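PDB 6ITX: fiber protein from Duck adenovirus 1, which forms the trimeric capsid fibre, whose C-terminal head probably binds a host receptor to attach the virus. Local coordinates for residues H229-F241 with N286-Y298. Residues are numbered along the deposited sequence; the frame is centred on the assembly and turned at random.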
ATOM      1  N   HIS A 229      -6.427  -1.703  -3.413  1.00 29.60           N
ATOM      2  CA  HIS A 229      -5.084  -1.610  -3.960  1.00 33.29           C
ATOM      3  C   HIS A 229      -5.186  -1.306  -5.445  1.00 35.24           C
ATOM      4  O   HIS A 229      -5.812  -2.061  -6.195  1.00 30.55           O
ATOM      5  CB  HIS A 229      -4.300  -2.892  -3.674  1.00 36.07           C
ATOM      6  CG  HIS A 229      -4.160  -3.177  -2.202  1.00 41.64           C
ATOM      7  ND1 HIS A 229      -5.182  -3.718  -1.436  1.00 34.54           N
ATOM      8  CD2 HIS A 229      -3.154  -2.895  -1.340  1.00 32.45           C
ATOM      9  CE1 HIS A 229      -4.784  -3.818  -0.183  1.00 31.24           C
ATOM     10  NE2 HIS A 229      -3.559  -3.324  -0.098  1.00 39.03           N
ATOM     11  N   SER A 230      -4.619  -0.170  -5.854  1.00 32.84           N
ATOM     12  CA  SER A 230      -4.792   0.323  -7.211  1.00 32.41           C
ATOM     13  C   SER A 230      -3.628  -0.095  -8.095  1.00 32.41           C
ATOM     14  O   SER A 230      -2.466  -0.073  -7.671  1.00 30.20           O
ATOM     15  CB  SER A 230      -4.943   1.840  -7.229  1.00 33.04           C
ATOM     16  OG  SER A 230      -6.250   2.199  -6.847  1.00 37.77           O
ATOM     17  N   PHE A 231      -3.955  -0.445  -9.335  1.00 29.85           N
ATOM     18  CA  PHE A 231      -3.005  -1.016 -10.274  1.00 33.93           C
ATOM     19  C   PHE A 231      -3.560  -0.804 -11.676  1.00 38.88           C
ATOM     20  O   PHE A 231      -4.626  -0.202 -11.854  1.00 31.79           O
ATOM     21  CB  PHE A 231      -2.767  -2.505  -9.984  1.00 29.13           C
ATOM     22  CG  PHE A 231      -3.903  -3.408 -10.406  1.00 27.88           C
ATOM     23  CD1 PHE A 231      -4.962  -3.659  -9.541  1.00 29.07           C
ATOM     24  CD2 PHE A 231      -3.907  -4.018 -11.668  1.00 32.00           C
ATOM     25  CE1 PHE A 231      -6.022  -4.505  -9.916  1.00 29.83           C
ATOM     26  CE2 PHE A 231      -4.960  -4.866 -12.066  1.00 31.05           C
ATOM     27  CZ  PHE A 231      -6.021  -5.112 -11.181  1.00 31.35           C
ATOM     28  N   CYS A 232      -2.823  -1.321 -12.675  1.00 33.61           N
ATOM     29  CA  CYS A 232      -3.297  -1.392 -14.042  1.00 33.30           C
ATOM     30  C   CYS A 232      -2.660  -2.588 -14.743  1.00 34.80           C
ATOM     31  O   CYS A 232      -1.435  -2.769 -14.644  1.00 32.21           O
ATOM     32  CB  CYS A 232      -2.995  -0.112 -14.816  1.00 32.45           C
ATOM     33  SG  CYS A 232      -3.958   0.100 -16.334  1.00 30.39           S
ATOM     34  N   PRO A 233      -3.443  -3.407 -15.443  1.00 33.52           N
ATOM     35  CA  PRO A 233      -2.887  -4.564 -16.145  1.00 34.95           C
ATOM     36  C   PRO A 233      -2.366  -4.150 -17.515  1.00 28.87           C
ATOM     37  O   PRO A 233      -2.567  -3.028 -17.970  1.00 34.42           O
ATOM     38  CB  PRO A 233      -4.105  -5.503 -16.273  1.00 30.26           C
ATOM     39  CG  PRO A 233      -5.255  -4.579 -16.395  1.00 27.29           C
ATOM     40  CD  PRO A 233      -4.912  -3.335 -15.599  1.00 32.63           C
ATOM     41  N   THR A 234      -1.692  -5.079 -18.162  1.00 27.51           N
ATOM     42  CA  THR A 234      -1.444  -4.965 -19.587  1.00 31.16           C
ATOM     43  C   THR A 234      -2.136  -6.113 -20.318  1.00 34.86           C
ATOM     44  O   THR A 234      -2.797  -6.964 -19.707  1.00 34.86           O
ATOM     45  CB  THR A 234       0.047  -4.955 -19.875  1.00 29.86           C
ATOM     46  OG1 THR A 234       0.231  -4.647 -21.253  1.00 33.83           O
ATOM     47  CG2 THR A 234       0.653  -6.315 -19.557  1.00 26.72           C
ATOM     48  N   GLY A 235      -1.986  -6.141 -21.638  1.00 31.78           N
ATOM     49  CA  GLY A 235      -2.616  -7.195 -22.409  1.00 31.22           C
ATOM     50  C   GLY A 235      -2.544  -6.912 -23.896  1.00 31.34           C
ATOM     51  O   GLY A 235      -1.755  -6.078 -24.344  1.00 33.20           O
ATOM     52  N   THR A 236      -3.383  -7.632 -24.646  1.00 27.06           N
ATOM     53  CA  THR A 236      -3.440  -7.478 -26.093  1.00 29.51           C
ATOM     54  C   THR A 236      -3.679  -6.018 -26.471  1.00 28.07           C
ATOM     55  O   THR A 236      -4.276  -5.251 -25.720  1.00 32.25           O
ATOM     56  CB  THR A 236      -4.538  -8.384 -26.666  1.00 31.49           C
ATOM     57  OG1 THR A 236      -4.413  -9.701 -26.107  1.00 35.96           O
ATOM     58  CG2 THR A 236      -4.445  -8.488 -28.162  1.00 20.33           C
ATOM     59  N   THR A 237      -3.230  -5.649 -27.672  1.00 32.37           N
ATOM     60  CA  THR A 237      -3.096  -4.244 -28.043  1.00 34.27           C
ATOM     61  C   THR A 237      -4.429  -3.499 -28.014  1.00 40.18           C
ATOM     62  O   THR A 237      -4.508  -2.374 -27.491  1.00 52.82           O
ATOM     63  CB  THR A 237      -2.432  -4.120 -29.411  1.00 35.81           C
ATOM     64  OG1 THR A 237      -1.010  -4.252 -29.255  1.00 43.35           O
ATOM     65  CG2 THR A 237      -2.751  -2.774 -30.053  1.00 38.63           C
ATOM     66  N   GLY A 238      -5.483  -4.077 -28.535  1.00 27.30           N
ATOM     67  CA  GLY A 238      -6.556  -3.105 -28.386  1.00 25.92           C
ATOM     68  C   GLY A 238      -7.335  -3.086 -27.075  1.00 30.91           C
ATOM     69  O   GLY A 238      -8.451  -2.562 -27.077  1.00 32.00           O
ATOM     70  N   MET A 239      -6.823  -3.620 -25.958  1.00 27.33           N
ATOM     71  CA  MET A 239      -7.651  -3.680 -24.748  1.00 31.06           C
ATOM     72  C   MET A 239      -7.926  -2.283 -24.161  1.00 32.43           C
ATOM     73  O   MET A 239      -9.026  -2.030 -23.653  1.00 29.49           O
ATOM     74  CB  MET A 239      -7.002  -4.594 -23.700  1.00 26.98           C
ATOM     75  CG  MET A 239      -7.060  -6.092 -24.062  1.00 35.18           C
ATOM     76  SD  MET A 239      -8.748  -6.674 -24.468  1.00 37.69           S
ATOM     77  CE  MET A 239      -9.507  -6.591 -22.843  1.00 36.04           C
ATOM     78  N   ASN A 240      -6.943  -1.367 -24.226  1.00 31.05           N
ATOM     79  CA  ASN A 240      -7.072   0.036 -23.797  1.00 25.38           C
ATOM     80  C   ASN A 240      -7.456   0.147 -22.328  1.00 32.97           C
ATOM     81  O   ASN A 240      -8.410   0.847 -21.968  1.00 34.78           O
ATOM     82  CB  ASN A 240      -8.070   0.816 -24.659  1.00 28.68           C
ATOM     83  CG  ASN A 240      -7.675   0.862 -26.152  1.00 34.49           C
ATOM     84  OD1 ASN A 240      -8.540   0.857 -27.023  1.00 40.22           O
ATOM     85  ND2 ASN A 240      -6.384   0.893 -26.441  1.00 39.07           N
ATOM     86  N   PHE A 241      -6.707  -0.542 -21.469  1.00 31.17           N
ATOM     87  CA  PHE A 241      -6.998  -0.484 -20.041  1.00 31.83           C
ATOM     88  C   PHE A 241      -6.745   0.913 -19.484  1.00 32.76           C
ATOM     89  O   PHE A 241      -5.805   1.608 -19.886  1.00 32.45           O
ATOM     90  CB  PHE A 241      -6.156  -1.492 -19.270  1.00 27.83           C
ATOM     91  CG  PHE A 241      -6.464  -2.904 -19.609  1.00 32.45           C
ATOM     92  CD1 PHE A 241      -7.729  -3.429 -19.369  1.00 33.60           C
ATOM     93  CD2 PHE A 241      -5.494  -3.725 -20.177  1.00 34.49           C
ATOM     94  CE1 PHE A 241      -8.030  -4.763 -19.689  1.00 29.77           C
ATOM     95  CE2 PHE A 241      -5.795  -5.051 -20.497  1.00 36.31           C
ATOM     96  CZ  PHE A 241      -7.073  -5.563 -20.254  1.00 27.41           C
ATOM     97  N   ASN A 286      -6.950 -15.953 -27.884  1.00 36.39           N
ATOM     98  CA  ASN A 286      -5.612 -15.637 -27.394  1.00 36.47           C
ATOM     99  C   ASN A 286      -5.476 -14.195 -26.899  1.00 37.53           C
ATOM    100  O   ASN A 286      -4.400 -13.817 -26.407  1.00 36.68           O
ATOM    101  CB  ASN A 286      -4.585 -15.899 -28.505  1.00 45.26           C
ATOM    102  CG  ASN A 286      -4.872 -15.077 -29.789  1.00 47.20           C
ATOM    103  OD1 ASN A 286      -5.977 -15.148 -30.377  1.00 44.96           O
ATOM    104  ND2 ASN A 286      -3.881 -14.294 -30.215  1.00 39.73           N
ATOM    105  N   THR A 287      -6.514 -13.375 -27.059  1.00 34.23           N
ATOM    106  CA  THR A 287      -6.545 -12.088 -26.386  1.00 34.56           C
ATOM    107  C   THR A 287      -6.404 -12.300 -24.884  1.00 39.52           C
ATOM    108  O   THR A 287      -7.036 -13.195 -24.305  1.00 31.65           O
ATOM    109  CB  THR A 287      -7.844 -11.360 -26.691  1.00 29.62           C
ATOM    110  OG1 THR A 287      -7.988 -11.236 -28.107  1.00 38.29           O
ATOM    111  CG2 THR A 287      -7.828  -9.992 -26.070  1.00 28.51           C
ATOM    112  N   PHE A 288      -5.563 -11.470 -24.256  1.00 38.49           N
ATOM    113  CA  PHE A 288      -5.161 -11.691 -22.877  1.00 34.09           C
ATOM    114  C   PHE A 288      -5.014 -10.374 -22.128  1.00 40.08           C
ATOM    115  O   PHE A 288      -4.803  -9.304 -22.718  1.00 39.12           O
ATOM    116  CB  PHE A 288      -3.837 -12.423 -22.805  1.00 31.34           C
ATOM    117  CG  PHE A 288      -2.647 -11.528 -23.061  1.00 32.92           C
ATOM    118  CD1 PHE A 288      -2.374 -11.066 -24.337  1.00 33.48           C
ATOM    119  CD2 PHE A 288      -1.809 -11.146 -22.028  1.00 31.44           C
ATOM    120  CE1 PHE A 288      -1.284 -10.253 -24.584  1.00 26.88           C
ATOM    121  CE2 PHE A 288      -0.715 -10.320 -22.276  1.00 35.08           C
ATOM    122  CZ  PHE A 288      -0.454  -9.883 -23.555  1.00 25.90           C
ATOM    123  N   PHE A 289      -5.125 -10.474 -20.803  1.00 36.65           N
ATOM    124  CA  PHE A 289      -4.655  -9.443 -19.897  1.00 31.82           C
ATOM    125  C   PHE A 289      -3.777 -10.105 -18.842  1.00 32.60           C
ATOM    126  O   PHE A 289      -3.858 -11.320 -18.596  1.00 28.02           O
ATOM    127  CB  PHE A 289      -5.814  -8.617 -19.279  1.00 30.63           C
ATOM    128  CG  PHE A 289      -6.660  -9.344 -18.225  1.00 30.57           C
ATOM    129  CD1 PHE A 289      -6.176  -9.582 -16.934  1.00 30.54           C
ATOM    130  CD2 PHE A 289      -7.971  -9.693 -18.500  1.00 26.04           C
ATOM    131  CE1 PHE A 289      -6.974 -10.206 -15.973  1.00 31.86           C
ATOM    132  CE2 PHE A 289      -8.772 -10.311 -17.546  1.00 26.52           C
ATOM    133  CZ  PHE A 289      -8.281 -10.568 -16.284  1.00 27.54           C
ATOM    134  N   LEU A 290      -2.896  -9.292 -18.257  1.00 31.63           N
ATOM    135  CA  LEU A 290      -1.892  -9.783 -17.317  1.00 28.15           C
ATOM    136  C   LEU A 290      -1.583  -8.654 -16.344  1.00 30.89           C
ATOM    137  O   LEU A 290      -0.997  -7.631 -16.725  1.00 33.43           O
ATOM    138  CB  LEU A 290      -0.637 -10.257 -18.053  1.00 29.40           C
ATOM    139  CG  LEU A 290       0.637 -10.479 -17.227  1.00 28.85           C
ATOM    140  CD1 LEU A 290       0.553 -11.770 -16.442  1.00 33.46           C
ATOM    141  CD2 LEU A 290       1.857 -10.467 -18.108  1.00 24.27           C
ATOM    142  N   THR A 291      -2.018  -8.818 -15.104  1.00 29.44           N
ATOM    143  CA  THR A 291      -1.692  -7.849 -14.073  1.00 30.79           C
ATOM    144  C   THR A 291      -0.205  -7.950 -13.720  1.00 32.70           C
ATOM    145  O   THR A 291       0.400  -9.026 -13.833  1.00 28.17           O
ATOM    146  CB  THR A 291      -2.538  -8.093 -12.816  1.00 26.39           C
ATOM    147  OG1 THR A 291      -1.913  -9.095 -11.985  1.00 26.89           O
ATOM    148  CG2 THR A 291      -3.944  -8.556 -13.195  1.00 26.24           C
ATOM    149  N   PRO A 292       0.403  -6.862 -13.261  1.00 31.23           N
ATOM    150  CA  PRO A 292       1.678  -6.991 -12.593  1.00 29.09           C
ATOM    151  C   PRO A 292       1.452  -7.778 -11.320  1.00 32.68           C
ATOM    152  O   PRO A 292       0.314  -8.189 -11.041  1.00 28.87           O
ATOM    153  CB  PRO A 292       2.077  -5.536 -12.296  1.00 28.29           C
ATOM    154  CG  PRO A 292       0.769  -4.866 -12.037  1.00 28.97           C
ATOM    155  CD  PRO A 292      -0.206  -5.536 -13.016  1.00 33.43           C
ATOM    156  N   PRO A 293       2.489  -8.033 -10.533  1.00 32.61           N
ATOM    157  CA  PRO A 293       2.239  -8.459  -9.154  1.00 30.35           C
ATOM    158  C   PRO A 293       1.646  -7.279  -8.400  1.00 31.17           C
ATOM    159  O   PRO A 293       2.211  -6.182  -8.418  1.00 29.74           O
ATOM    160  CB  PRO A 293       3.632  -8.838  -8.628  1.00 31.74           C
ATOM    161  CG  PRO A 293       4.527  -8.876  -9.829  1.00 32.62           C
ATOM    162  CD  PRO A 293       3.923  -7.977 -10.856  1.00 29.39           C
ATOM    163  N   ILE A 294       0.492  -7.493  -7.771  1.00 25.97           N
ATOM    164  CA  ILE A 294      -0.180  -6.445  -7.011  1.00 27.91           C
ATOM    165  C   ILE A 294       0.133  -6.664  -5.529  1.00 30.18           C
ATOM    166  O   ILE A 294      -0.284  -7.690  -4.967  1.00 33.37           O
ATOM    167  CB  ILE A 294      -1.693  -6.440  -7.263  1.00 32.74           C
ATOM    168  CG1 ILE A 294      -1.992  -6.369  -8.769  1.00 29.07           C
ATOM    169  CG2 ILE A 294      -2.373  -5.304  -6.466  1.00 24.85           C
ATOM    170  CD1 ILE A 294      -3.402  -6.800  -9.146  1.00 25.47           C
ATOM    171  N   PRO A 295       0.820  -5.742  -4.870  1.00 34.78           N
ATOM    172  CA  PRO A 295       1.097  -5.929  -3.435  1.00 33.81           C
ATOM    173  C   PRO A 295      -0.089  -5.548  -2.567  1.00 31.68           C
ATOM    174  O   PRO A 295      -0.800  -4.579  -2.845  1.00 36.90           O
ATOM    175  CB  PRO A 295       2.290  -5.004  -3.187  1.00 25.99           C
ATOM    176  CG  PRO A 295       2.135  -3.966  -4.212  1.00 32.63           C
ATOM    177  CD  PRO A 295       1.576  -4.616  -5.433  1.00 24.78           C
ATOM    178  N   PHE A 296      -0.300  -6.333  -1.508  1.00 30.29           N
ATOM    179  CA  PHE A 296      -1.352  -6.093  -0.528  1.00 27.82           C
ATOM    180  C   PHE A 296      -0.897  -6.637   0.817  1.00 30.91           C
ATOM    181  O   PHE A 296       0.013  -7.468   0.894  1.00 31.75           O
ATOM    182  CB  PHE A 296      -2.664  -6.765  -0.939  1.00 38.85           C
ATOM    183  CG  PHE A 296      -2.562  -8.275  -1.030  1.00 39.49           C
ATOM    184  CD1 PHE A 296      -2.057  -8.885  -2.175  1.00 35.41           C
ATOM    185  CD2 PHE A 296      -2.934  -9.074   0.046  1.00 36.64           C
ATOM    186  CE1 PHE A 296      -1.936 -10.258  -2.249  1.00 35.17           C
ATOM    187  CE2 PHE A 296      -2.817 -10.447  -0.026  1.00 43.58           C
ATOM    188  CZ  PHE A 296      -2.320 -11.043  -1.181  1.00 40.26           C
ATOM    189  N   THR A 297      -1.564  -6.185   1.882  1.00 34.49           N
ATOM    190  CA  THR A 297      -1.227  -6.579   3.247  1.00 30.29           C
ATOM    191  C   THR A 297      -2.492  -6.895   4.036  1.00 31.98           C
ATOM    192  O   THR A 297      -3.486  -6.174   3.940  1.00 36.20           O
ATOM    193  CB  THR A 297      -0.436  -5.467   3.964  1.00 31.32           C
ATOM    194  OG1 THR A 297       0.893  -5.365   3.417  1.00 25.79           O
ATOM    195  CG2 THR A 297      -0.337  -5.745   5.456  1.00 32.80           C
ATOM    196  N   TYR A 298      -2.463  -7.971   4.818  1.00 35.38           N
ATOM    197  CA  TYR A 298      -3.512  -8.222   5.804  1.00 33.25           C
ATOM    198  C   TYR A 298      -2.885  -8.827   7.051  1.00 35.70           C
ATOM    199  O   TYR A 298      -1.726  -9.271   7.038  1.00 35.19           O
ATOM    200  CB  TYR A 298      -4.619  -9.146   5.258  1.00 37.18           C
ATOM    201  CG  TYR A 298      -4.124 -10.520   4.880  1.00 36.36           C
ATOM    202  CD1 TYR A 298      -3.549 -10.743   3.644  1.00 39.29           C
ATOM    203  CD2 TYR A 298      -4.208 -11.585   5.762  1.00 35.46           C
ATOM    204  CE1 TYR A 298      -3.075 -11.982   3.291  1.00 38.45           C
ATOM    205  CE2 TYR A 298      -3.738 -12.836   5.413  1.00 35.20           C
ATOM    206  CZ  TYR A 298      -3.173 -13.028   4.173  1.00 35.83           C
ATOM    207  OH  TYR A 298      -2.695 -14.267   3.797  1.00 33.35           O
TER
HETATM  208  O   HOH W   1      -2.989 -11.312 -27.669  1.00 33.06           O
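Thr234 and Leu290 form an antiparallel hydrogen-bonded pair. Thr234 N donates to Leu290 O at 3.0 Å, nearly straight at 169°, and Leu290 N donates back to Thr234 O at 2.7 Å, more bent at 149°. Leu290 O also accepts from Asn206 ND2 of the second subunit. Gly235 and Phe289 follow as the non-hydrogen-bonded pair.

Thr236 then grips Phe288 twice. Its N donates to Phe288 O at 2.9 Å, and its OG1 accepts from Phe288 N at 2.8 Å. The side chain thus replaces a backbone carbonyl. A chi1 of -48° sets OG1 beside the residue's own N, which lets both atoms reach the same partner. A water bridges Thr236 OG1 to Asn286 O. The Phe288 ring lies over the backbone, with Gly235 CA beneath one face in a CH-pi contact.

These residues join strands 226-235 and 288-299 in the beta-sandwich of the adenovirus fibre head. Past Pro233 and Pro292 the strands step apart, and 229-232 and 294-298 run side by side, antiparallel, with axes 7.7 Å apart. Phe231 and Cys232 pair instead with a strand of the second subunit, which carries the sheet across the trimer interface.

Side chains fill the wider gap. Ile294 CD1 sits over the centre of the Phe231 ring, 3.4 Å from its centroid. Thr291 CG2 and Pro292 CD approach the same ring obliquely. Phe296 CB lies over the His229 ring in a second CH-pi contact, 3.7 Å from the centroid. His229 also has a sulfate beside it, probably from the crystallisation liquor.

A further apolar cluster forms beside the paired strands. Phe241 has Pro233 CG over one face and Met239 CB over the opposite one, and its CZ meets Phe289 CB. The bent Met239 chain brings SD to Thr287 CG2. Phe278 packs against Met239, Thr287 and Phe289.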